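Local atomic coordinates of enoyl-CoA hydratase (Bacillus halodurans, PDB entry 3LKE), a protein that probably hydrates the double bond of enoyl-CoA thioesters or carries out a related crotonase-type reaction. Residues S150-L153 with P154-G158; L193-R196 with V197-Y200; K228-L231 with E232-E236. One frame throughout, in Å; residues are numbered along the deposited sequence.

The three contacts each lie within a single helix of one crotonase-like chain and follow in series: contact 1 on helix 149-157, contact 2 on helix 190-205, contact 3 on helix 223-241. Contacts 1 and 3 are joined directly, their centres about 15 Å apart, because S150 is hydrogen-bonded to both Q230 and E234; both also touch a second subunit of the three-chain assembly. Contact 2 stands apart, its centre about 27 Å from that of contact 1 and about 35 Å from that of contact 3; its helix covers strands of the six-stranded sheet and meets the third subunit, which contact 1 also reaches, through I156. Helices 149-157 and 223-241 thus face the second subunit together.

Contact 1 of 3, residues S150-L153 with P154-G158; sequences SYFL and PRIIG
R155 lays its guanidinium flat on the ring of Y151 one helical turn earlier, a near-parallel guanidinium-on-ring stack in the i to i+4 spacing of helix 149-157. The two planes are only 13° apart, and NE of R155 lies 3.2 Å from CE1 of Y151. The methylene before it joins in: CD of R155 sits 3.6 Å from the centroid of the Y151 ring, a CH-pi contact over the same face. The Y151 ring is set beside the helix by a first torsion that puts CG anti to the backbone N (chi1 178°), while the R155 chain runs extended from CG to NE and then turns its flat head onto the ring.

Arginine suits this place because it can stack and donate at once. P154 has no N-H to offer the carbonyl of S150, and the helix is kinked there. That carbonyl instead receives a hydrogen bond from a water, which in turn accepts one from NH1 of R155. Y151 also packs on A223 and L227 of helix 223-241, and L153 and I157 pack on T162 of the next helix. On the apolar side, CB of F152 meets CD1 of I156 at 4.0 Å. G158 leaves the helix with positive phi (98°), where a side chain would press on the preceding carbonyl, and it is also the N-cap residue of helix 159-168. The guanidinium is further fixed by NH1 of R155, which donates to the carbonyl O of Y151 at 2.9 Å, in the carbonyl plane and on a lone pair.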
# COMPACT_ATOMS: atom_id res chain seq x y z
N SER A 150 1.04 8.90 12.47
CA SER A 150 0.84 9.48 11.14
C SER A 150 1.58 8.71 10.04
O SER A 150 1.23 8.83 8.87
CB SER A 150 1.21 10.97 11.10
OG SER A 150 2.62 11.16 11.05
N TYR A 151 2.60 7.94 10.43
CA TYR A 151 3.32 7.06 9.50
C TYR A 151 2.62 5.69 9.39
O TYR A 151 2.31 5.20 8.31
CB TYR A 151 4.77 6.87 9.98
CG TYR A 151 5.57 5.94 9.10
CD1 TYR A 151 6.19 6.41 7.95
CD2 TYR A 151 5.67 4.58 9.40
CE1 TYR A 151 6.91 5.56 7.14
CE2 TYR A 151 6.38 3.72 8.59
CZ TYR A 151 6.99 4.22 7.46
OH TYR A 151 7.69 3.37 6.63
N PHE A 152 2.36 5.08 10.55
CA PHE A 152 1.85 3.72 10.54
C PHE A 152 0.40 3.56 10.16
O PHE A 152 0.07 2.68 9.38
CB PHE A 152 2.11 3.02 11.88
CG PHE A 152 3.56 2.74 12.13
CD1 PHE A 152 4.19 1.70 11.45
CD2 PHE A 152 4.29 3.50 13.04
CE1 PHE A 152 5.52 1.42 11.67
CE2 PHE A 152 5.63 3.24 13.25
CZ PHE A 152 6.25 2.20 12.57
N LEU A 153 -0.48 4.40 10.70
CA LEU A 153 -1.90 4.24 10.39
C LEU A 153 -2.23 4.19 8.88
O LEU A 153 -2.89 3.27 8.42
CB LEU A 153 -2.75 5.28 11.11
CG LEU A 153 -2.80 5.14 12.64
CD1 LEU A 153 -3.51 6.33 13.27
CD2 LEU A 153 -3.45 3.82 13.07
N PRO A 154 -1.79 5.20 8.11
CA PRO A 154 -2.20 5.10 6.70
C PRO A 154 -1.54 3.95 5.96
O PRO A 154 -2.13 3.41 5.02
CB PRO A 154 -1.77 6.46 6.11
CG PRO A 154 -0.77 7.03 7.08
CD PRO A 154 -1.13 6.48 8.44
N ARG A 155 -0.34 3.54 6.38
CA ARG A 155 0.32 2.41 5.72
C ARG A 155 -0.38 1.09 6.04
O ARG A 155 -0.46 0.19 5.19
CB ARG A 155 1.81 2.36 6.09
CG ARG A 155 2.62 3.39 5.28
CD ARG A 155 4.00 3.67 5.84
NE ARG A 155 4.66 4.67 5.02
CZ ARG A 155 4.39 5.98 5.06
NH1 ARG A 155 3.46 6.44 5.90
NH2 ARG A 155 5.03 6.82 4.27
N ILE A 156 -0.96 1.01 7.23
CA ILE A 156 -1.60 -0.22 7.67
C ILE A 156 -3.07 -0.31 7.26
O ILE A 156 -3.50 -1.32 6.69
CB ILE A 156 -1.46 -0.37 9.19
CG1 ILE A 156 0.02 -0.45 9.55
CG2 ILE A 156 -2.24 -1.61 9.68
CD1 ILE A 156 0.33 -0.43 11.09
N ILE A 157 -3.83 0.75 7.50
CA ILE A 157 -5.26 0.69 7.23
C ILE A 157 -5.71 1.53 6.04
O ILE A 157 -6.87 1.44 5.61
CB ILE A 157 -6.09 1.03 8.50
CG1 ILE A 157 -6.05 2.54 8.80
CG2 ILE A 157 -5.61 0.20 9.69
CD1 ILE A 157 -6.99 2.94 9.93
N GLY A 158 -4.79 2.32 5.49
CA GLY A 158 -5.13 3.18 4.35
C GLY A 158 -5.43 4.60 4.80
O GLY A 158 -5.85 4.82 5.93
O HOH W 1 2.16 8.96 6.26

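Contact 2 of 3, residues L193-R196 with V197-Y200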
# COMPACT_ATOMS: atom_id res chain seq x y z
N LEU A 193 -3.45 -17.47 24.89
CA LEU A 193 -2.40 -16.57 24.44
C LEU A 193 -1.02 -17.09 24.81
O LEU A 193 -0.09 -17.03 24.01
CB LEU A 193 -2.59 -15.17 25.04
CG LEU A 193 -1.48 -14.19 24.66
CD1 LEU A 193 -1.52 -13.90 23.16
CD2 LEU A 193 -1.62 -12.90 25.46
N GLN A 194 -0.87 -17.59 26.04
CA GLN A 194 0.40 -18.12 26.50
C GLN A 194 0.88 -19.28 25.62
O GLN A 194 2.07 -19.37 25.31
CB GLN A 194 0.28 -18.58 27.96
CG GLN A 194 1.57 -18.60 28.72
CD GLN A 194 1.35 -18.96 30.18
OE1 GLN A 194 0.43 -18.47 30.83
NE2 GLN A 194 2.20 -19.84 30.70
N GLU A 195 -0.04 -20.16 25.23
CA GLU A 195 0.28 -21.30 24.37
C GLU A 195 0.64 -20.85 22.95
O GLU A 195 1.60 -21.34 22.37
CB GLU A 195 -0.88 -22.28 24.32
CG GLU A 195 -0.68 -23.45 23.35
CD GLU A 195 0.38 -24.45 23.82
OE1 GLU A 195 0.77 -25.32 23.01
OE2 GLU A 195 0.81 -24.36 24.99
N ARG A 196 -0.14 -19.91 22.42
CA ARG A 196 0.08 -19.37 21.07
C ARG A 196 1.47 -18.76 20.94
O ARG A 196 2.20 -19.01 19.97
CB ARG A 196 -0.99 -18.32 20.75
CG ARG A 196 -0.79 -17.59 19.41
CD ARG A 196 -0.64 -18.54 18.25
NE ARG A 196 -0.46 -17.79 17.00
CZ ARG A 196 0.49 -18.05 16.11
NH1 ARG A 196 1.35 -19.04 16.30
NH2 ARG A 196 0.58 -17.30 15.01
N VAL A 197 1.84 -17.94 21.92
CA VAL A 197 3.15 -17.31 21.97
C VAL A 197 4.28 -18.34 22.04
O VAL A 197 5.31 -18.20 21.38
CB VAL A 197 3.25 -16.33 23.14
CG1 VAL A 197 4.65 -15.78 23.26
CG2 VAL A 197 2.24 -15.19 22.96
N LYS A 198 4.08 -19.36 22.87
CA LYS A 198 5.03 -20.47 22.95
C LYS A 198 5.30 -21.04 21.56
O LYS A 198 6.44 -21.19 21.14
CB LYS A 198 4.45 -21.55 23.87
CG LYS A 198 5.15 -22.89 23.82
CD LYS A 198 4.39 -23.89 24.69
CE LYS A 198 4.96 -25.30 24.59
NZ LYS A 198 6.34 -25.38 25.13
N ASN A 199 4.22 -21.36 20.85
CA ASN A 199 4.32 -21.96 19.53
C ASN A 199 4.93 -21.00 18.51
O ASN A 199 5.74 -21.40 17.67
CB ASN A 199 2.95 -22.44 19.06
CG ASN A 199 2.40 -23.56 19.93
OD1 ASN A 199 3.16 -24.38 20.44
ND2 ASN A 199 1.09 -23.61 20.09
N TYR A 200 4.55 -19.73 18.60
CA TYR A 200 5.05 -18.75 17.65
C TYR A 200 6.55 -18.57 17.82
O TYR A 200 7.30 -18.53 16.84
CB TYR A 200 4.30 -17.42 17.83
CG TYR A 200 4.76 -16.29 16.93
CD1 TYR A 200 4.16 -16.07 15.69
CD2 TYR A 200 5.77 -15.42 17.33
CE1 TYR A 200 4.57 -15.01 14.86
CE2 TYR A 200 6.18 -14.36 16.51
CZ TYR A 200 5.57 -14.17 15.29
OH TYR A 200 6.00 -13.12 14.50
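E195 reaches along the outer side of helix 190-205 to N199, one turn on, where ND2 of N199 gives a weak hydrogen bond of 3.4 Å to OE1 of E195. Carboxylate and amide planes stand 81° apart. The glutamate is bent forward for this: CG is anti to the backbone N (chi1 175°), and a bend at chi2 (70°) swings the carboxylate over the following turn. Its other oxygen, OE2 of E195, lies 3.6 Å from CD of K198, whose chain crosses it at a slant while its ammonium leads away. Were N199 replaced by an alanine, OE1 of E195 would probably lose this donor and K202 the amide oxygen that accepts from it.

R196 uses the same pair of torsions, with CG anti to N and a bend at chi2, to bring its guanidinium beside CB of Y200, the guanidinium plane steeply inclined to the tyrosine ring. NH1 of R196 is 3.7 Å from CB of Y200, which lies over one face of the guanidinium. The arginine's charge is met by E185 through a salt bridge at NH2.

The inner side of the helix is apolar, as suits residues facing a sheet: CD1 of L193 touches CG2 of V197 at 4.0 Å. From there L193 packs on strands 125-129 and 185-187, V197 on strand 103-108, and Y200 against V103 and V105 of that strand and L167 of the third subunit.

Contact 3 of 3, residues K228-L231 with E232-E236; sequences KQQL and EQETE
E232 runs alongside K228 one turn back on helix 223-241, the two chains pointing the same way. A carboxylate oxygen meets a methylene here, not the ammonium: OE1 of E232 lies 4.0 Å from CG of K228, whereas NZ of K228 is 5.6 Å from that same oxygen. With CG beside its own backbone N (chi1 -68°) and an extended chain beyond, E232 brings its CG to 3.4 Å from the carbonyl O of K228. Long, flexible, charged residues suit this exposed side.

L231 belongs to the buried side. Its methyl CD2 comes to 3.5 Å from OE1 of E234, the two side chains crossing at a slant, and its carbonyl O accepts two bonds from T235. OG1 of T235 donates at 2.9 Å and N of T235 at 3.0 Å, from opposite faces of the carbonyl plane. Threonine fits because its hydroxyl, turned beside the backbone N, can return to the helix it sits on.

E234 is buried, but both its carboxylate oxygens have partners: OE2 accepts from S150, and OE1 from the backbone N of G148. Q230 binds the same serine through NE2. Helix 223-241 is thereby tied to helix 149-157 on one side, while L231 and T235 pack on helix 81-98 and Q230, Q233 and E234 meet L218 of the second subunit.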
# COMPACT_ATOMS: atom_id res chain seq x y z
N LYS A 228 11.93 7.98 10.51
CA LYS A 228 12.70 8.90 11.34
C LYS A 228 12.32 10.33 11.00
O LYS A 228 12.07 11.15 11.90
CB LYS A 228 14.20 8.68 11.18
CG LYS A 228 15.04 9.72 11.93
CD LYS A 228 16.52 9.36 11.97
CE LYS A 228 17.22 9.68 10.65
NZ LYS A 228 18.70 9.52 10.77
N GLN A 229 12.28 10.64 9.71
CA GLN A 229 11.91 11.98 9.28
C GLN A 229 10.48 12.33 9.66
O GLN A 229 10.19 13.47 10.02
CB GLN A 229 12.12 12.15 7.78
CG GLN A 229 13.55 11.97 7.33
CD GLN A 229 13.70 12.15 5.84
OE1 GLN A 229 12.85 12.77 5.20
NE2 GLN A 229 14.77 11.61 5.28
N GLN A 230 9.58 11.36 9.58
CA GLN A 230 8.19 11.63 9.90
C GLN A 230 8.03 11.91 11.41
O GLN A 230 7.24 12.76 11.81
CB GLN A 230 7.29 10.47 9.46
CG GLN A 230 5.82 10.77 9.62
CD GLN A 230 5.03 10.54 8.35
OE1 GLN A 230 5.60 10.40 7.26
NE2 GLN A 230 3.71 10.51 8.47
N LEU A 231 8.78 11.19 12.23
CA LEU A 231 8.73 11.39 13.68
C LEU A 231 9.14 12.83 14.01
O LEU A 231 8.57 13.49 14.88
CB LEU A 231 9.63 10.39 14.40
CG LEU A 231 9.09 8.96 14.37
CD1 LEU A 231 10.10 7.92 14.85
CD2 LEU A 231 7.82 8.89 15.21
N GLU A 232 10.14 13.32 13.28
CA GLU A 232 10.61 14.70 13.49
C GLU A 232 9.50 15.69 13.16
O GLU A 232 9.24 16.62 13.92
CB GLU A 232 11.86 14.97 12.64
CG GLU A 232 13.09 14.19 13.08
CD GLU A 232 14.21 14.21 12.05
OE1 GLU A 232 15.31 13.70 12.36
OE2 GLU A 232 13.99 14.73 10.93
N GLN A 233 8.83 15.47 12.03
CA GLN A 233 7.72 16.32 11.64
C GLN A 233 6.56 16.26 12.62
O GLN A 233 5.96 17.28 12.94
CB GLN A 233 7.26 15.95 10.22
CG GLN A 233 8.26 16.35 9.15
CD GLN A 233 8.58 17.84 9.20
OE1 GLN A 233 7.69 18.67 9.35
NE2 GLN A 233 9.87 18.17 9.11
N GLU A 234 6.23 15.07 13.10
CA GLU A 234 5.16 14.95 14.09
C GLU A 234 5.50 15.80 15.31
O GLU A 234 4.63 16.46 15.89
CB GLU A 234 4.99 13.49 14.54
CG GLU A 234 4.43 12.56 13.45
CD GLU A 234 4.28 11.14 13.96
OE1 GLU A 234 4.90 10.83 15.00
OE2 GLU A 234 3.54 10.35 13.33
N THR A 235 6.77 15.77 15.69
CA THR A 235 7.25 16.54 16.84
C THR A 235 6.97 18.02 16.63
O THR A 235 6.35 18.67 17.47
CB THR A 235 8.74 16.29 17.08
OG1 THR A 235 8.96 14.90 17.35
CG2 THR A 235 9.26 17.13 18.26
N GLU A 236 7.38 18.54 15.48
CA GLU A 236 7.22 19.97 15.21
C GLU A 236 5.75 20.37 15.16
O GLU A 236 5.39 21.43 15.67
CB GLU A 236 7.95 20.39 13.94
CG GLU A 236 9.45 20.16 14.00
CD GLU A 236 10.11 20.91 15.15
OE1 GLU A 236 9.65 22.02 15.49
OE2 GLU A 236 11.09 20.39 15.71